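Local coordinates for protein congerin-2 (Conger myriaster, PDB 1IS5) that binds beta-galactosides as a homodimeric galectin of the conger eel, although its physiological role is not yet known, at residues A[34-39]-A[116-121]; A[56-61]-A[105-110]. One frame throughout, in Å; residues are numbered along the deposited sequence.

Interaction 1: A[34-39]-A[116-121]; sequences VGESTD and AAFNLI
Leu120 lies against the backbone of residues 35-38, while Val34, whose side chain leaves from the opposite face, packs against Phe118. With CG anti to its own backbone N (chi1 179°), the leucine reaches along the opposing chain, and its CD2 methyl comes to 3.4 Å from Ser37 C and also touches Thr38. Its CB lies close to the carbonyl oxygens of Gly35 and Glu36, so most of what this side chain meets here is main chain. The leucine's own backbone is held by two bonds: Gly35 N donates to Leu120 O, and Leu120 N to Gly35 O, each at 3.0 Å. Asn119 N adds a weak third bond to Gly35 O, giving the carbonyl oxygen of this buried glycine two donors. Asn119 and Leu120 thus both face Gly35, a classic beta bulge, set where strand 117-125 turns a corner within the galectin beta-sandwich; the partner chain turns at residues 35 and 36, on leaving strand 29-34. Behind the bulge, the pair Val34 and Ile121 continues the antiparallel pairing without hydrogen bonds between the two residues. Val34 CG1 approaches Phe118 obliquely, 3.5 Å from CD2, the valine lying roughly perpendicular to the phenylalanine, and Phe92 meets the same phenylalanine edge-to-face. Glu36 starts out away from segment 116-121 but bends at chi2 (79°) to run beside Phe118, placing OE1 at the ring edge, 3.4 Å from CE1, with the carboxylate plane turned 64° from the ring. The other oxygen, OE2, is hydrogen-bonded to Ser40 OG, while a water makes a weak, long bond to Glu36 OE1; its very short approach to Ala117 O is doubtful.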
loop_
_atom_site.group_PDB
_atom_site.type_symbol
_atom_site.label_atom_id
_atom_site.label_comp_id
_atom_site.label_asym_id
_atom_site.label_seq_id
_atom_site.Cartn_x
_atom_site.Cartn_y
_atom_site.Cartn_z
ATOM N N VAL A 34 -1.150 7.954 -9.941
ATOM C CA VAL A 34 -1.814 6.676 -10.077
ATOM C C VAL A 34 -1.449 6.253 -11.496
ATOM O O VAL A 34 -1.620 7.024 -12.461
ATOM C CB VAL A 34 -3.350 6.848 -9.918
ATOM C CG1 VAL A 34 -4.081 5.561 -10.263
ATOM C CG2 VAL A 34 -3.700 7.142 -8.487
ATOM N N GLY A 35 -0.892 5.071 -11.673
ATOM C CA GLY A 35 -0.595 4.630 -13.001
ATOM C C GLY A 35 -0.116 3.213 -12.985
ATOM O O GLY A 35 -0.521 2.324 -12.250
ATOM N N GLU A 36 0.874 3.093 -13.823
ATOM C CA GLU A 36 1.363 1.799 -14.187
ATOM C C GLU A 36 2.812 1.722 -13.751
ATOM O O GLU A 36 3.248 0.635 -13.385
ATOM C CB GLU A 36 1.135 1.675 -15.725
ATOM C CG GLU A 36 -0.296 2.092 -16.390
ATOM C CD GLU A 36 -0.916 3.522 -16.763
ATOM O OE1 GLU A 36 -2.132 3.510 -16.992
ATOM O OE2 GLU A 36 -0.292 4.615 -16.872
ATOM N N SER A 37 3.608 2.793 -13.670
ATOM C CA SER A 37 5.015 2.702 -13.347
ATOM C C SER A 37 5.513 4.107 -12.989
ATOM O O SER A 37 4.713 5.029 -13.145
ATOM C CB SER A 37 5.799 2.132 -14.583
ATOM O OG SER A 37 5.865 2.935 -15.764
ATOM N N THR A 38 6.748 4.424 -12.574
ATOM C CA THR A 38 7.040 5.832 -12.332
ATOM C C THR A 38 7.113 6.621 -13.646
ATOM O O THR A 38 7.024 7.845 -13.613
ATOM C CB THR A 38 8.375 5.990 -11.482
ATOM O OG1 THR A 38 9.477 5.449 -12.192
ATOM C CG2 THR A 38 8.252 5.272 -10.134
ATOM N N ASP A 39 7.211 5.999 -14.832
ATOM C CA ASP A 39 7.255 6.681 -16.122
ATOM C C ASP A 39 5.923 6.577 -16.856
ATOM O O ASP A 39 5.830 6.936 -18.033
ATOM C CB ASP A 39 8.381 6.067 -17.046
ATOM C CG ASP A 39 8.720 6.793 -18.397
ATOM O OD1 ASP A 39 9.327 6.168 -19.290
ATOM O OD2 ASP A 39 8.380 7.976 -18.600
ATOM N N ALA A 116 -8.710 0.596 -17.013
ATOM C CA ALA A 116 -9.645 0.067 -16.054
ATOM C C ALA A 116 -8.980 -0.393 -14.780
ATOM O O ALA A 116 -9.675 -0.750 -13.830
ATOM C CB ALA A 116 -10.404 -1.096 -16.697
ATOM N N ALA A 117 -7.652 -0.427 -14.697
ATOM C CA ALA A 117 -7.009 -0.865 -13.469
ATOM C C ALA A 117 -5.621 -0.234 -13.448
ATOM O O ALA A 117 -5.078 0.045 -14.529
ATOM C CB ALA A 117 -6.889 -2.407 -13.432
ATOM N N PHE A 118 -5.069 0.009 -12.252
ATOM C CA PHE A 118 -3.763 0.611 -12.083
ATOM C C PHE A 118 -3.000 -0.187 -11.047
ATOM O O PHE A 118 -3.548 -0.607 -10.036
ATOM C CB PHE A 118 -3.879 2.053 -11.592
ATOM C CG PHE A 118 -4.616 2.908 -12.595
ATOM C CD1 PHE A 118 -4.025 3.177 -13.846
ATOM C CD2 PHE A 118 -5.902 3.363 -12.294
ATOM C CE1 PHE A 118 -4.736 3.897 -14.806
ATOM C CE2 PHE A 118 -6.596 4.087 -13.278
ATOM C CZ PHE A 118 -6.014 4.350 -14.529
ATOM N N ASN A 119 -1.721 -0.427 -11.278
ATOM C CA ASN A 119 -0.919 -1.225 -10.384
ATOM C C ASN A 119 0.101 -0.463 -9.601
ATOM O O ASN A 119 0.903 -1.107 -8.903
ATOM C CB ASN A 119 -0.173 -2.329 -11.143
ATOM C CG ASN A 119 -1.162 -3.408 -11.544
ATOM O OD1 ASN A 119 -1.803 -4.078 -10.748
ATOM N ND2 ASN A 119 -1.440 -3.538 -12.835
ATOM N N LEU A 120 0.141 0.857 -9.719
ATOM C CA LEU A 120 1.082 1.583 -8.901
ATOM C C LEU A 120 0.425 2.868 -8.377
ATOM O O LEU A 120 -0.177 3.615 -9.151
ATOM C CB LEU A 120 2.327 1.963 -9.698
ATOM C CG LEU A 120 3.387 2.759 -8.940
ATOM C CD1 LEU A 120 3.910 1.926 -7.775
ATOM C CD2 LEU A 120 4.565 3.092 -9.847
ATOM N N ILE A 121 0.488 3.147 -7.074
ATOM C CA ILE A 121 0.022 4.421 -6.527
ATOM C C ILE A 121 1.252 4.967 -5.804
ATOM O O ILE A 121 1.824 4.209 -5.035
ATOM C CB ILE A 121 -1.162 4.220 -5.523
ATOM C CG1 ILE A 121 -2.383 3.728 -6.247
ATOM C CG2 ILE A 121 -1.527 5.567 -4.886
ATOM C CD1 ILE A 121 -2.931 2.448 -5.676
HETATM O O HOH W 1 -2.996 0.408 -15.942
#

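Interaction 2: A[56-61]-A[105-110]; sequences NVLVLN and ETVEFP
The Phe109 ring is met obliquely by two neighbours from strand 57-64, Leu60 CB near CD1 at 3.7 Å and Asn61 CA near CZ at 3.6 Å, so it spans the step between these successive residues. Placing CG anti to the backbone N (chi1 177°) sends the ring across the gap between the strands, where the ring and the Leu60 side chain pass alongside each other, running in opposite senses. The far end of Leu60 is also used: CD2 lies 3.9 Å from Phe109 CB, and CD1 rests 3.9 Å from Val107 CG1. Val107 divides its two methyls between neighbours, for CG2 turns to Leu58 CD1 at 4.1 Å. All of these residues are buried, and Ile99 and Met43 add to the apolar layer around Leu60 and Phe109. The Asn61 side chain leaves the backbone away from strand 106-110; its ND2 is hydrogen-bonded to Gln70 O and its OD1 to Arg112 NH2, so both polar ends of the amide are engaged. It also packs on Trp69, a residue predicted to bind beta-galactoside. The axes of the short strands 57-61 and 106-110 approach to 8.3 Å, with their directions 24° apart, and with mainly apolar side chains between them, this is the face-to-face packing of two sheets that forms the core of the galectin beta-sandwich.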
loop_
_atom_site.group_PDB
_atom_site.type_symbol
_atom_site.label_atom_id
_atom_site.label_comp_id
_atom_site.label_asym_id
_atom_site.label_seq_id
_atom_site.Cartn_x
_atom_site.Cartn_y
_atom_site.Cartn_z
ATOM N N ASN A 56 0.267 27.976 -4.731
ATOM C CA ASN A 56 -0.986 27.464 -4.191
ATOM C C ASN A 56 -1.944 27.119 -5.310
ATOM O O ASN A 56 -3.086 27.574 -5.437
ATOM C CB ASN A 56 -1.605 28.483 -3.212
ATOM C CG ASN A 56 -0.662 28.753 -2.024
ATOM O OD1 ASN A 56 0.046 27.920 -1.436
ATOM N ND2 ASN A 56 -0.502 30.012 -1.674
ATOM N N VAL A 57 -1.447 26.199 -6.144
ATOM C CA VAL A 57 -2.281 25.698 -7.230
ATOM C C VAL A 57 -2.192 24.160 -7.346
ATOM O O VAL A 57 -1.178 23.541 -6.967
ATOM C CB VAL A 57 -1.829 26.477 -8.523
ATOM C CG1 VAL A 57 -0.499 25.993 -9.053
ATOM C CG2 VAL A 57 -2.903 26.318 -9.573
ATOM N N LEU A 58 -3.298 23.508 -7.728
ATOM C CA LEU A 58 -3.296 22.091 -8.019
ATOM C C LEU A 58 -3.123 21.952 -9.530
ATOM O O LEU A 58 -3.830 22.638 -10.277
ATOM C CB LEU A 58 -4.613 21.401 -7.675
ATOM C CG LEU A 58 -4.900 20.915 -6.292
ATOM C CD1 LEU A 58 -6.302 20.277 -6.306
ATOM C CD2 LEU A 58 -3.841 19.928 -5.853
ATOM N N VAL A 59 -2.230 21.079 -10.003
ATOM C CA VAL A 59 -2.032 20.885 -11.412
ATOM C C VAL A 59 -2.198 19.390 -11.636
ATOM O O VAL A 59 -1.588 18.571 -10.946
ATOM C CB VAL A 59 -0.630 21.371 -11.821
ATOM C CG1 VAL A 59 -0.280 20.943 -13.250
ATOM C CG2 VAL A 59 -0.616 22.894 -11.770
ATOM N N LEU A 60 -3.055 19.011 -12.567
ATOM C CA LEU A 60 -3.281 17.614 -12.924
ATOM C C LEU A 60 -2.763 17.275 -14.328
ATOM O O LEU A 60 -2.898 18.110 -15.240
ATOM C CB LEU A 60 -4.794 17.346 -12.803
ATOM C CG LEU A 60 -5.261 17.367 -11.353
ATOM C CD1 LEU A 60 -5.903 18.689 -11.078
ATOM C CD2 LEU A 60 -6.268 16.292 -11.094
ATOM N N ASN A 61 -2.184 16.110 -14.590
ATOM C CA ASN A 61 -1.697 15.793 -15.923
ATOM C C ASN A 61 -1.510 14.284 -15.991
ATOM O O ASN A 61 -1.761 13.563 -15.013
ATOM C CB ASN A 61 -0.365 16.454 -16.142
ATOM C CG ASN A 61 -0.062 16.745 -17.592
ATOM O OD1 ASN A 61 -0.691 16.242 -18.507
ATOM N ND2 ASN A 61 0.962 17.524 -17.861
ATOM N N GLU A 105 -14.387 19.506 -1.249
ATOM C CA GLU A 105 -14.471 20.010 -2.617
ATOM C C GLU A 105 -14.018 18.904 -3.535
ATOM O O GLU A 105 -13.307 18.018 -3.065
ATOM C CB GLU A 105 -13.581 21.229 -2.821
ATOM C CG GLU A 105 -14.164 22.443 -2.141
ATOM C CD GLU A 105 -13.376 23.709 -2.456
ATOM O OE1 GLU A 105 -13.922 24.533 -3.188
ATOM O OE2 GLU A 105 -12.230 23.875 -2.011
ATOM N N THR A 106 -14.399 18.846 -4.807
ATOM C CA THR A 106 -13.995 17.724 -5.650
ATOM C C THR A 106 -13.277 18.226 -6.900
ATOM O O THR A 106 -13.442 19.385 -7.284
ATOM C CB THR A 106 -15.239 16.885 -6.023
ATOM O OG1 THR A 106 -16.008 17.688 -6.918
ATOM C CG2 THR A 106 -16.109 16.509 -4.841
ATOM N N VAL A 107 -12.461 17.441 -7.566
ATOM C CA VAL A 107 -11.806 17.861 -8.794
ATOM C C VAL A 107 -12.038 16.648 -9.697
ATOM O O VAL A 107 -12.037 15.507 -9.217
ATOM C CB VAL A 107 -10.288 18.105 -8.565
ATOM C CG1 VAL A 107 -9.610 18.420 -9.868
ATOM C CG2 VAL A 107 -10.088 19.310 -7.669
ATOM N N GLU A 108 -12.284 16.833 -10.983
ATOM C CA GLU A 108 -12.489 15.709 -11.887
ATOM C C GLU A 108 -11.405 15.791 -12.938
ATOM O O GLU A 108 -10.989 16.903 -13.284
ATOM C CB GLU A 108 -13.830 15.785 -12.567
ATOM C CG GLU A 108 -14.987 15.476 -11.602
ATOM C CD GLU A 108 -15.369 16.650 -10.695
ATOM O OE1 GLU A 108 -15.567 17.769 -11.184
ATOM O OE2 GLU A 108 -15.471 16.460 -9.484
ATOM N N PHE A 109 -10.856 14.709 -13.472
ATOM C CA PHE A 109 -9.791 14.823 -14.456
ATOM C C PHE A 109 -10.136 13.710 -15.437
ATOM O O PHE A 109 -10.547 12.639 -14.960
ATOM C CB PHE A 109 -8.471 14.557 -13.779
ATOM C CG PHE A 109 -7.279 14.585 -14.723
ATOM C CD1 PHE A 109 -6.914 15.786 -15.339
ATOM C CD2 PHE A 109 -6.552 13.422 -14.957
ATOM C CE1 PHE A 109 -5.818 15.831 -16.187
ATOM C CE2 PHE A 109 -5.434 13.446 -15.815
ATOM C CZ PHE A 109 -5.090 14.654 -16.414
ATOM N N PRO A 110 -10.062 13.850 -16.773
ATOM C CA PRO A 110 -10.310 12.752 -17.683
ATOM C C PRO A 110 -9.376 11.541 -17.505
ATOM O O PRO A 110 -8.197 11.650 -17.198
ATOM C CB PRO A 110 -10.196 13.416 -19.030
ATOM C CG PRO A 110 -9.282 14.599 -18.765
ATOM C CD PRO A 110 -9.885 15.110 -17.494
#

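From the N terminus the chain runs through strand 29-34 into the turn at 34-39, the first half of interaction 1, then through strand 40-48 to residues 56-61, where interaction 2 begins. Strand 68-75 follows, and strands 85-92 and 96-100 lead to 105-110, which closes interaction 2 over 43 intervening residues. Soon afterwards 116-121 returns to 34-39 and closes the larger loop, so interaction 2 is nested inside interaction 1. The outer contact joins two neighbouring strands of one sheet; the inner one packs that sheet on the other. Their centres lie about 18 Å apart, on opposite sides of the chain's centre.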